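Local structure of ribulose-1,5-bisphosphate carboxylase/oxygenase large subunit (Rhodopseudomonas palustris, 3QFW) at residues 279-285 against 313-319. The protein is a Rubisco-like protein that probably binds magnesium and belongs with the ribulose-bisphosphate carboxylases, though its true reaction may differ from that of genuine Rubisco. Residues are numbered along the deposited sequence.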
loop_
_atom_site.group_PDB
_atom_site.type_symbol
_atom_site.label_atom_id
_atom_site.label_comp_id
_atom_site.label_asym_id
_atom_site.label_seq_id
_atom_site.Cartn_x
_atom_site.Cartn_y
_atom_site.Cartn_z
ATOM N N ASP B 279 11.506 13.592 6.067
ATOM C CA ASP B 279 12.577 14.589 6.007
ATOM C C ASP B 279 13.565 14.268 4.900
ATOM O O ASP B 279 14.195 15.175 4.330
ATOM C CB ASP B 279 13.306 14.695 7.338
ATOM C CG ASP B 279 12.376 15.059 8.470
ATOM O OD1 ASP B 279 11.838 16.185 8.454
ATOM O OD2 ASP B 279 12.197 14.221 9.373
ATOM N N ALA B 280 13.707 12.982 4.602
ATOM C CA ALA B 280 14.461 12.564 3.430
ATOM C C ALA B 280 13.657 11.496 2.716
ATOM O O ALA B 280 12.841 10.805 3.326
ATOM C CB ALA B 280 15.842 12.039 3.805
ATOM N N THR B 281 13.873 11.365 1.418
ATOM C CA THR B 281 13.096 10.394 0.672
ATOM C C THR B 281 13.973 9.638 -0.329
ATOM O O THR B 281 14.602 10.234 -1.218
ATOM C CB THR B 281 11.835 11.041 0.034
ATOM O OG1 THR B 281 11.052 10.032 -0.598
ATOM C CG2 THR B 281 12.206 12.124 -0.996
ATOM N N VAL B 282 14.031 8.319 -0.138
ATOM C CA VAL B 282 14.871 7.442 -0.942
ATOM C C VAL B 282 14.145 7.065 -2.236
ATOM O O VAL B 282 12.947 6.825 -2.232
ATOM C CB VAL B 282 15.235 6.158 -0.154
ATOM C CG1 VAL B 282 16.054 5.191 -1.009
ATOM C CG2 VAL B 282 15.961 6.508 1.141
ATOM N N PHE B 283 14.880 7.035 -3.343
ATOM C CA PHE B 283 14.328 6.642 -4.640
ATOM C C PHE B 283 15.460 6.162 -5.534
ATOM O O PHE B 283 16.615 6.609 -5.391
ATOM C CB PHE B 283 13.595 7.808 -5.311
ATOM C CG PHE B 283 14.489 8.987 -5.644
ATOM C CD1 PHE B 283 14.947 9.188 -6.936
ATOM C CD2 PHE B 283 14.840 9.894 -4.664
ATOM C CE1 PHE B 283 15.754 10.283 -7.244
ATOM C CE2 PHE B 283 15.655 10.994 -4.958
ATOM C CZ PHE B 283 16.111 11.179 -6.248
ATOM N N PRO B 284 15.143 5.250 -6.454
ATOM C CA PRO B 284 16.157 4.725 -7.370
ATOM C C PRO B 284 16.553 5.783 -8.389
ATOM O O PRO B 284 15.699 6.372 -9.057
ATOM C CB PRO B 284 15.453 3.531 -8.033
ATOM C CG PRO B 284 13.991 3.803 -7.873
ATOM C CD PRO B 284 13.839 4.565 -6.596
ATOM N N ASN B 285 17.856 6.041 -8.473
ATOM C CA ASN B 285 18.399 7.041 -9.380
ATOM C C ASN B 285 18.179 6.562 -10.806
ATOM O O ASN B 285 17.976 5.367 -11.037
ATOM C CB ASN B 285 19.901 7.210 -9.099
ATOM C CG ASN B 285 20.516 8.397 -9.823
ATOM O OD1 ASN B 285 20.049 9.530 -9.707
ATOM N ND2 ASN B 285 21.576 8.135 -10.575
ATOM N N ALA B 313 11.414 21.699 3.153
ATOM C CA ALA B 313 11.881 20.829 2.078
ATOM C C ALA B 313 12.248 19.459 2.642
ATOM O O ALA B 313 12.549 19.332 3.827
ATOM C CB ALA B 313 13.105 21.466 1.385
ATOM N N CYS B 314 12.200 18.441 1.783
ATOM C CA CYS B 314 12.598 17.070 2.109
ATOM C C CYS B 314 13.817 16.764 1.240
ATOM O O CYS B 314 13.811 17.101 0.057
ATOM C CB CYS B 314 11.427 16.116 1.769
ATOM S SG CYS B 314 11.782 14.327 1.730
ATOM N N ILE B 315 14.871 16.165 1.796
ATOM C CA ILE B 315 16.070 15.911 0.983
ATOM C C ILE B 315 15.889 14.702 0.070
ATOM O O ILE B 315 15.680 13.590 0.543
ATOM C CB ILE B 315 17.349 15.655 1.818
ATOM C CG1 ILE B 315 17.398 16.535 3.069
ATOM C CG2 ILE B 315 18.594 15.841 0.951
ATOM C CD1 ILE B 315 16.905 15.798 4.307
ATOM N N PRO B 316 16.000 14.914 -1.248
ATOM C CA PRO B 316 15.933 13.772 -2.162
ATOM C C PRO B 316 17.152 12.893 -1.947
ATOM O O PRO B 316 18.274 13.400 -1.867
ATOM C CB PRO B 316 15.984 14.409 -3.554
ATOM C CG PRO B 316 15.908 15.902 -3.340
ATOM C CD PRO B 316 16.330 16.175 -1.935
ATOM N N THR B 317 16.941 11.589 -1.840
ATOM C CA THR B 317 18.031 10.687 -1.529
ATOM C C THR B 317 18.141 9.572 -2.557
ATOM O O THR B 317 17.612 8.469 -2.351
ATOM C CB THR B 317 17.849 10.113 -0.124
ATOM O OG1 THR B 317 17.703 11.191 0.805
ATOM C CG2 THR B 317 19.023 9.237 0.266
ATOM N N PRO B 318 18.828 9.849 -3.676
ATOM C CA PRO B 318 18.923 8.905 -4.796
ATOM C C PRO B 318 19.764 7.701 -4.427
ATOM O O PRO B 318 20.730 7.830 -3.671
ATOM C CB PRO B 318 19.668 9.703 -5.883
ATOM C CG PRO B 318 19.735 11.077 -5.417
ATOM C CD PRO B 318 19.556 11.100 -3.945
ATOM N N ALA B 319 19.416 6.559 -5.003
ATOM C CA ALA B 319 20.107 5.305 -4.742
ATOM C C ALA B 319 20.253 4.507 -6.032
ATOM O O ALA B 319 19.398 4.556 -6.913
ATOM C CB ALA B 319 19.373 4.494 -3.699
#
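The ring of Phe-283 lies over the backbone of Pro-318, whose CA sits 4.0 Å from the ring centroid and close to its normal, a CH-pi contact. The far end of the phenyl ring also reaches two proline rings, with Phe-283 CE2 3.7 Å from Pro-316 CB and Phe-283 CZ 3.7 Å from Pro-318 CG. The two strands, 280-284 and 315-319, are parallel neighbours in the TIM-barrel catalytic domain of the Rubisco large-chain family, joined in a beta-alpha-beta unit through helix 294-305. That helix covers the face carrying Phe-283 and Pro-316, touching them with Leu-300 and Ala-301.

Pairing follows the parallel pattern: Thr-281 bonds both ways, its N to Ile-315 O (3.0 Å) and its O to Thr-317 N (2.8 Å), and Phe-283 does the same with Thr-317 O and Ala-319 N. Neither Pro-316 nor Pro-318 can donate a backbone hydrogen, but the donors toward strand 280-284 are Ile-315, Thr-317 and Ala-319, so this pairing loses nothing to them.

The other face points into the barrel. There Ala-280, Ile-315, Val-282 and Thr-317 lie side by side, and Met-339 of strand 339-341 touches Ala-280, Ile-315 and Thr-317. Thr-317 OG1 turns back along its own strand to donate to Ile-315 O at 3.1 Å. Past the strand end, Asn-285 N meets Ala-319 O at 2.6 Å, almost linearly.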